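PDB 7ADK: lipoprotein from Mycoplasma mycoides subsp. capri, which probably acts as a PA-clan protease, like the mycoplasma immunoglobulin proteases of the DUF31 family that cleave antibodies. Local coordinates for residues Asn485-Thr490 with Asn569-Glu574; Ala548-Leu551 with Lys555-Tyr558. All coordinates share one frame; numbering follows the deposited sequence.

Contact 1: residues Asn485-Thr490 with Asn569-Glu574; sequences NFTKFT and NQYETE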
ATOM      1  N   ASN B 485       0.557  12.247  -9.579  1.00 57.95           N
ATOM      2  CA  ASN B 485       1.707  12.202 -10.475  1.00 57.95           C
ATOM      3  C   ASN B 485       1.532  11.223 -11.645  1.00 57.95           C
ATOM      4  O   ASN B 485       2.293  11.266 -12.605  1.00 57.95           O
ATOM      5  CB  ASN B 485       2.959  11.887  -9.662  1.00 57.95           C
ATOM      6  CG  ASN B 485       3.307  12.975  -8.671  1.00 57.95           C
ATOM      7  OD1 ASN B 485       3.826  14.022  -8.999  1.00 57.95           O
ATOM      8  ND2 ASN B 485       3.037  12.775  -7.418  1.00 57.95           N
ATOM      9  N   PHE B 486       0.531  10.345 -11.615  1.00 55.29           N
ATOM     10  CA  PHE B 486       0.070   9.654 -12.814  1.00 55.29           C
ATOM     11  C   PHE B 486      -1.026  10.462 -13.501  1.00 55.29           C
ATOM     12  O   PHE B 486      -1.871  11.100 -12.865  1.00 55.29           O
ATOM     13  CB  PHE B 486      -0.414   8.232 -12.503  1.00 55.29           C
ATOM     14  CG  PHE B 486       0.643   7.347 -11.884  1.00 55.29           C
ATOM     15  CD1 PHE B 486       1.658   6.784 -12.673  1.00 55.29           C
ATOM     16  CD2 PHE B 486       0.630   7.106 -10.506  1.00 55.29           C
ATOM     17  CE1 PHE B 486       2.696   6.059 -12.073  1.00 55.29           C
ATOM     18  CE2 PHE B 486       1.658   6.366  -9.899  1.00 55.29           C
ATOM     19  CZ  PHE B 486       2.708   5.863 -10.683  1.00 55.29           C
ATOM     20  N   THR B 487      -1.067  10.363 -14.821  1.00 60.20           N
ATOM     21  CA  THR B 487      -2.214  10.789 -15.624  1.00 60.20           C
ATOM     22  C   THR B 487      -2.680   9.594 -16.435  1.00 60.20           C
ATOM     23  O   THR B 487      -1.898   8.699 -16.753  1.00 60.20           O
ATOM     24  CB  THR B 487      -1.916  12.005 -16.517  1.00 60.20           C
ATOM     25  OG1 THR B 487      -1.073  12.942 -15.879  1.00 60.20           O
ATOM     26  CG2 THR B 487      -3.175  12.756 -16.914  1.00 60.20           C
ATOM     27  N   LYS B 488      -3.974   9.541 -16.726  1.00 59.16           N
ATOM     28  CA  LYS B 488      -4.618   8.467 -17.479  1.00 59.16           C
ATOM     29  C   LYS B 488      -5.445   9.065 -18.603  1.00 59.16           C
ATOM     30  O   LYS B 488      -6.169  10.026 -18.380  1.00 59.16           O
ATOM     31  CB  LYS B 488      -5.423   7.618 -16.486  1.00 59.16           C
ATOM     32  CG  LYS B 488      -6.250   6.504 -17.128  1.00 59.16           C
ATOM     33  CD  LYS B 488      -6.752   5.529 -16.056  1.00 59.16           C
ATOM     34  CE  LYS B 488      -7.796   4.574 -16.636  1.00 59.16           C
ATOM     35  NZ  LYS B 488      -8.051   3.405 -15.757  1.00 59.16           N
ATOM     36  N   PHE B 489      -5.350   8.489 -19.789  1.00 59.79           N
ATOM     37  CA  PHE B 489      -6.074   8.911 -20.982  1.00 59.79           C
ATOM     38  C   PHE B 489      -6.890   7.731 -21.483  1.00 59.79           C
ATOM     39  O   PHE B 489      -6.311   6.735 -21.896  1.00 59.79           O
ATOM     40  CB  PHE B 489      -5.079   9.409 -22.043  1.00 59.79           C
ATOM     41  CG  PHE B 489      -4.168  10.505 -21.543  1.00 59.79           C
ATOM     42  CD1 PHE B 489      -2.988  10.179 -20.858  1.00 59.79           C
ATOM     43  CD2 PHE B 489      -4.534  11.846 -21.694  1.00 59.79           C
ATOM     44  CE1 PHE B 489      -2.204  11.181 -20.283  1.00 59.79           C
ATOM     45  CE2 PHE B 489      -3.739  12.850 -21.135  1.00 59.79           C
ATOM     46  CZ  PHE B 489      -2.585  12.520 -20.414  1.00 59.79           C
ATOM     47  N   THR B 490      -8.213   7.816 -21.447  1.00 58.78           N
ATOM     48  CA  THR B 490      -9.116   6.734 -21.871  1.00 58.78           C
ATOM     49  C   THR B 490      -9.852   7.138 -23.131  1.00 58.78           C
ATOM     50  O   THR B 490     -10.436   8.205 -23.183  1.00 58.78           O
ATOM     51  CB  THR B 490     -10.099   6.338 -20.768  1.00 58.78           C
ATOM     52  OG1 THR B 490      -9.394   5.962 -19.613  1.00 58.78           O
ATOM     53  CG2 THR B 490     -10.980   5.149 -21.127  1.00 58.78           C
ATOM     54  N   ASN B 569     -11.937  18.469 -18.834  1.00 76.80           N
ATOM     55  CA  ASN B 569     -12.266  19.847 -19.207  1.00 76.80           C
ATOM     56  C   ASN B 569     -11.308  20.891 -18.610  1.00 76.80           C
ATOM     57  O   ASN B 569     -11.366  22.059 -18.992  1.00 76.80           O
ATOM     58  CB  ASN B 569     -13.736  20.117 -18.855  1.00 76.80           C
ATOM     59  CG  ASN B 569     -14.686  19.221 -19.626  1.00 76.80           C
ATOM     60  OD1 ASN B 569     -15.385  18.402 -19.056  1.00 76.80           O
ATOM     61  ND2 ASN B 569     -14.708  19.305 -20.936  1.00 76.80           N
ATOM     62  N   GLN B 570     -10.422  20.489 -17.697  1.00 76.96           N
ATOM     63  CA  GLN B 570      -9.366  21.321 -17.112  1.00 76.96           C
ATOM     64  C   GLN B 570      -7.961  20.993 -17.646  1.00 76.96           C
ATOM     65  O   GLN B 570      -7.044  21.786 -17.449  1.00 76.96           O
ATOM     66  CB  GLN B 570      -9.453  21.251 -15.583  1.00 76.96           C
ATOM     67  CG  GLN B 570      -9.176  19.870 -14.995  1.00 76.96           C
ATOM     68  CD  GLN B 570      -9.117  19.885 -13.478  1.00 76.96           C
ATOM     69  OE1 GLN B 570     -10.117  19.936 -12.797  1.00 76.96           O
ATOM     70  NE2 GLN B 570      -7.977  19.843 -12.892  1.00 76.96           N
ATOM     71  N   TYR B 571      -7.782  19.870 -18.339  1.00 75.79           N
ATOM     72  CA  TYR B 571      -6.536  19.494 -18.997  1.00 75.79           C
ATOM     73  C   TYR B 571      -6.299  20.263 -20.305  1.00 75.79           C
ATOM     74  O   TYR B 571      -7.139  21.044 -20.746  1.00 75.79           O
ATOM     75  CB  TYR B 571      -6.534  17.979 -19.253  1.00 75.79           C
ATOM     76  CG  TYR B 571      -5.148  17.377 -19.239  1.00 75.79           C
ATOM     77  CD1 TYR B 571      -4.483  17.279 -18.008  1.00 75.79           C
ATOM     78  CD2 TYR B 571      -4.526  16.905 -20.410  1.00 75.79           C
ATOM     79  CE1 TYR B 571      -3.216  16.688 -17.921  1.00 75.79           C
ATOM     80  CE2 TYR B 571      -3.250  16.316 -20.327  1.00 75.79           C
ATOM     81  CZ  TYR B 571      -2.601  16.188 -19.079  1.00 75.79           C
ATOM     82  OH  TYR B 571      -1.386  15.601 -18.979  1.00 75.79           O
ATOM     83  N   GLU B 572      -5.160  20.016 -20.950  1.00 82.80           N
ATOM     84  CA  GLU B 572      -4.848  20.493 -22.301  1.00 82.80           C
ATOM     85  C   GLU B 572      -5.892  20.042 -23.341  1.00 82.80           C
ATOM     86  O   GLU B 572      -6.526  19.001 -23.190  1.00 82.80           O
ATOM     87  CB  GLU B 572      -3.427  20.058 -22.670  1.00 82.80           C
ATOM     88  CG  GLU B 572      -2.860  20.593 -23.981  1.00 82.80           C
ATOM     89  CD  GLU B 572      -2.850  22.108 -24.069  1.00 82.80           C
ATOM     90  OE1 GLU B 572      -1.858  22.728 -23.686  1.00 82.80           O
ATOM     91  OE2 GLU B 572      -3.838  22.687 -24.512  1.00 82.80           O
ATOM     92  N   THR B 573      -6.131  20.867 -24.359  1.00 83.06           N
ATOM     93  CA  THR B 573      -7.158  20.660 -25.385  1.00 83.06           C
ATOM     94  C   THR B 573      -6.660  20.675 -26.834  1.00 83.06           C
ATOM     95  O   THR B 573      -7.159  19.902 -27.651  1.00 83.06           O
ATOM     96  CB  THR B 573      -8.310  21.639 -25.142  1.00 83.06           C
ATOM     97  OG1 THR B 573      -9.387  21.361 -25.980  1.00 83.06           O
ATOM     98  CG2 THR B 573      -7.958  23.097 -25.336  1.00 83.06           C
ATOM     99  N   GLU B 574      -5.690  21.519 -27.194  1.00 83.06           N
ATOM    100  CA  GLU B 574      -5.242  21.640 -28.588  1.00 83.06           C
ATOM    101  C   GLU B 574      -4.368  20.447 -28.996  1.00 83.06           C
ATOM    102  O   GLU B 574      -3.438  20.089 -28.284  1.00 83.06           O
ATOM    103  CB  GLU B 574      -4.561  22.993 -28.814  1.00 83.06           C
ATOM    104  CG  GLU B 574      -4.142  23.251 -30.272  1.00 83.06           C
ATOM    105  CD  GLU B 574      -2.732  22.756 -30.630  1.00 83.06           C
ATOM    106  OE1 GLU B 574      -1.763  23.195 -29.972  1.00 83.06           O
ATOM    107  OE2 GLU B 574      -2.596  21.965 -31.589  1.00 83.06           O
TER

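Contact 2: residues Ala548-Leu551 with Lys555-Tyr558; sequences AKLL and KYSY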
ATOM      1  N   ALA B 548      -4.055  11.071 -34.140  1.00 70.07           N
ATOM      2  CA  ALA B 548      -4.777  11.955 -35.055  1.00 70.07           C
ATOM      3  C   ALA B 548      -6.153  11.401 -35.476  1.00 70.07           C
ATOM      4  O   ALA B 548      -6.986  12.147 -35.998  1.00 70.07           O
ATOM      5  CB  ALA B 548      -3.914  12.239 -36.272  1.00 70.07           C
ATOM      6  N   LYS B 549      -6.439  10.120 -35.189  1.00 69.95           N
ATOM      7  CA  LYS B 549      -7.793   9.550 -35.166  1.00 69.95           C
ATOM      8  C   LYS B 549      -8.120   8.824 -33.860  1.00 69.95           C
ATOM      9  O   LYS B 549      -8.841   7.845 -33.867  1.00 69.95           O
ATOM     10  CB  LYS B 549      -8.134   8.760 -36.440  1.00 69.95           C
ATOM     11  CG  LYS B 549      -7.252   7.540 -36.721  1.00 69.95           C
ATOM     12  CD  LYS B 549      -7.836   6.685 -37.846  1.00 69.95           C
ATOM     13  CE  LYS B 549      -6.773   5.793 -38.459  1.00 69.95           C
ATOM     14  NZ  LYS B 549      -7.294   4.843 -39.433  1.00 69.95           N
ATOM     15  N   LEU B 550      -7.637   9.331 -32.730  1.00 67.39           N
ATOM     16  CA  LEU B 550      -8.247   9.102 -31.410  1.00 67.39           C
ATOM     17  C   LEU B 550      -8.710  10.418 -30.774  1.00 67.39           C
ATOM     18  O   LEU B 550      -9.668  10.422 -30.004  1.00 67.39           O
ATOM     19  CB  LEU B 550      -7.281   8.385 -30.458  1.00 67.39           C
ATOM     20  CG  LEU B 550      -7.008   6.905 -30.724  1.00 67.39           C
ATOM     21  CD1 LEU B 550      -5.999   6.406 -29.719  1.00 67.39           C
ATOM     22  CD2 LEU B 550      -8.253   6.045 -30.588  1.00 67.39           C
ATOM     23  N   LEU B 551      -8.059  11.535 -31.102  1.00 68.96           N
ATOM     24  CA  LEU B 551      -8.478  12.884 -30.715  1.00 68.96           C
ATOM     25  C   LEU B 551      -9.431  13.540 -31.735  1.00 68.96           C
ATOM     26  O   LEU B 551      -9.835  14.691 -31.571  1.00 68.96           O
ATOM     27  CB  LEU B 551      -7.235  13.722 -30.412  1.00 68.96           C
ATOM     28  CG  LEU B 551      -6.271  13.108 -29.395  1.00 68.96           C
ATOM     29  CD1 LEU B 551      -5.028  13.935 -29.276  1.00 68.96           C
ATOM     30  CD2 LEU B 551      -6.898  12.974 -28.052  1.00 68.96           C
ATOM     31  N   LYS B 555     -15.482  10.774 -34.111  1.00 76.33           N
ATOM     32  CA  LYS B 555     -15.295   9.315 -34.199  1.00 76.33           C
ATOM     33  C   LYS B 555     -14.973   8.671 -32.860  1.00 76.33           C
ATOM     34  O   LYS B 555     -15.362   7.528 -32.636  1.00 76.33           O
ATOM     35  CB  LYS B 555     -14.201   9.005 -35.234  1.00 76.33           C
ATOM     36  CG  LYS B 555     -14.572   9.512 -36.634  1.00 76.33           C
ATOM     37  CD  LYS B 555     -13.458   9.282 -37.651  1.00 76.33           C
ATOM     38  CE  LYS B 555     -13.820   9.993 -38.953  1.00 76.33           C
ATOM     39  NZ  LYS B 555     -12.646  10.336 -39.740  1.00 76.33           N
ATOM     40  N   TYR B 556     -14.317   9.392 -31.956  1.00 72.95           N
ATOM     41  CA  TYR B 556     -13.987   8.927 -30.610  1.00 72.95           C
ATOM     42  C   TYR B 556     -14.137  10.042 -29.574  1.00 72.95           C
ATOM     43  O   TYR B 556     -13.882  11.206 -29.869  1.00 72.95           O
ATOM     44  CB  TYR B 556     -12.546   8.382 -30.571  1.00 72.95           C
ATOM     45  CG  TYR B 556     -12.214   7.312 -31.590  1.00 72.95           C
ATOM     46  CD1 TYR B 556     -11.810   7.685 -32.882  1.00 72.95           C
ATOM     47  CD2 TYR B 556     -12.372   5.950 -31.279  1.00 72.95           C
ATOM     48  CE1 TYR B 556     -11.625   6.711 -33.872  1.00 72.95           C
ATOM     49  CE2 TYR B 556     -12.186   4.973 -32.271  1.00 72.95           C
ATOM     50  CZ  TYR B 556     -11.814   5.353 -33.575  1.00 72.95           C
ATOM     51  OH  TYR B 556     -11.619   4.437 -34.555  1.00 72.95           O
ATOM     52  N   SER B 557     -14.472   9.680 -28.339  1.00 69.63           N
ATOM     53  CA  SER B 557     -14.422  10.553 -27.162  1.00 69.63           C
ATOM     54  C   SER B 557     -13.280  10.137 -26.236  1.00 69.63           C
ATOM     55  O   SER B 557     -13.245   8.992 -25.776  1.00 69.63           O
ATOM     56  CB  SER B 557     -15.756  10.554 -26.409  1.00 69.63           C
ATOM     57  OG  SER B 557     -16.356   9.277 -26.342  1.00 69.63           O
ATOM     58  N   TYR B 558     -12.385  11.082 -25.945  1.00 65.69           N
ATOM     59  CA  TYR B 558     -11.333  10.925 -24.944  1.00 65.69           C
ATOM     60  C   TYR B 558     -11.759  11.500 -23.592  1.00 65.69           C
ATOM     61  O   TYR B 558     -12.510  12.471 -23.515  1.00 65.69           O
ATOM     62  CB  TYR B 558      -9.993  11.507 -25.419  1.00 65.69           C
ATOM     63  CG  TYR B 558      -9.865  13.014 -25.395  1.00 65.69           C
ATOM     64  CD1 TYR B 558     -10.170  13.769 -26.540  1.00 65.69           C
ATOM     65  CD2 TYR B 558      -9.423  13.668 -24.231  1.00 65.69           C
ATOM     66  CE1 TYR B 558     -10.055  15.169 -26.518  1.00 65.69           C
ATOM     67  CE2 TYR B 558      -9.321  15.069 -24.199  1.00 65.69           C
ATOM     68  CZ  TYR B 558      -9.641  15.824 -25.343  1.00 65.69           C
ATOM     69  OH  TYR B 558      -9.547  17.174 -25.337  1.00 65.69           O
TER

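Contact 1: residues Asn485-Thr490 with Asn569-Glu574
The ring of Phe489 presents its edge to Tyr571 in an offset edge-to-face pair, with ring centroids 5.6 Å apart and planes inclined at 66°. Tyr571 CE2 lies in the plane of the Phe489 ring, off its edge, and is 3.6 Å from Phe489 CE2. Toward the tyrosine ring, Phe489 CE2 and the methyl of Thr487 both approach obliquely. Next along the phenylalanine edge, Phe489 CZ reaches the phenol end of the tyrosine, 3.6 Å from Tyr571 OH. That same oxygen lies 3.9 Å from Thr487 CG2, so the end of the tyrosine fits against a methyl and an aromatic edge. Thr487 and Tyr571 meet from opposite directions, whereas the side chains of Phe489 and Tyr571 cross at about a right angle. A first torsion of -150° leaves Tyr571 CG roughly opposite the backbone N and turns the ring from the loop toward the strand.

The threonine and the phenylalanine, two residues apart, belong to strand 486-493 of the large antiparallel sheet; the placing of this peptidase family in the PA clan is consistent with a chymotrypsin-like barrel. Tyr571 sits in the loop that leads from strand 565-566 to helix 575-582. The backbones stay well apart, with Thr487 CA 10.3 Å from Tyr571 CA, and side chains alone bridge the gap. The methyl of Thr487 serves the aromatic side while its OG1 is hydrogen-bonded to Asn468 ND2. Val560 of the neighbouring strand touches Thr487, Phe489 and Tyr571, and helix 575-582 meets Tyr571 through Leu578 and Lys581 and Phe489 through Ile582.

Contact 2: residues Ala548-Leu551 with Lys555-Tyr558
The loop between two strands of the antiparallel sheet, 541-546 and 556-562, folds back here so that Leu550 and Leu551 of the loop lie against Tyr556 and Tyr558 at the start of the following strand. The two tyrosines, one on each side of Ser557, both direct their CB toward the loop, while the serine points away to bond Ser492 through its hydroxyl. Each leucine uses its CD2 methyl on one ring, and the two CH-pi contacts differ. Leu550 CD2 stands over one face of Tyr556, 4.3 Å from the ring centroid and only 13° off the normal, shifted somewhat toward the CD2 rim. Leu551 CD2 lies 4.2 Å from the Tyr558 centroid but 30° off the normal, so it favours the CG-CD1 side of the ring, with Tyr558 CD1 at 3.7 Å.

Both leucines leave the backbone pointing away from the strand, yet their CD2 branches come back to the rings. On the other side, Tyr558 has CG between its backbone N and carbonyl carbon (chi1 76°), a rotation that brings the ring alongside Leu551. Backbone atoms join in at Tyr556: Leu550 O is 3.6 Å from Tyr556 CB, and Lys549 O approaches the Tyr556 ring obliquely, nearest CE1 and CD1. The polar ends look elsewhere, Tyr556 OH to the carbonyl of Lys498 and Lys549 NZ to that of Asp501.

Phe491 of strand 486-493 touches Leu550, Leu551 and Tyr558, and helix 575-582 closes over Leu551 and Tyr558 with Leu578, while its Ile579 also packs on Leu551.

In the fold
Coming from the N terminus, after the earlier strands of the sheet, the chain runs along strand 486-493, passes through strands 503-507, 535-537 and 541-546, and then makes the short loop that contact 2 closes within a dozen residues. It continues along strand 556-562 and the short strand 565-566 to Asn569-Glu574, where contact 1 closes a much longer loop around the whole of contact 2. The two do not cross; their centres are about 14 Å apart. Strands 486-493 and 556-562 are antiparallel neighbours, so both contacts rest on one sheet, and they touch where Tyr558 packs against Thr490, Glu572 and Thr573. Helix 575-582 reaches residues of both.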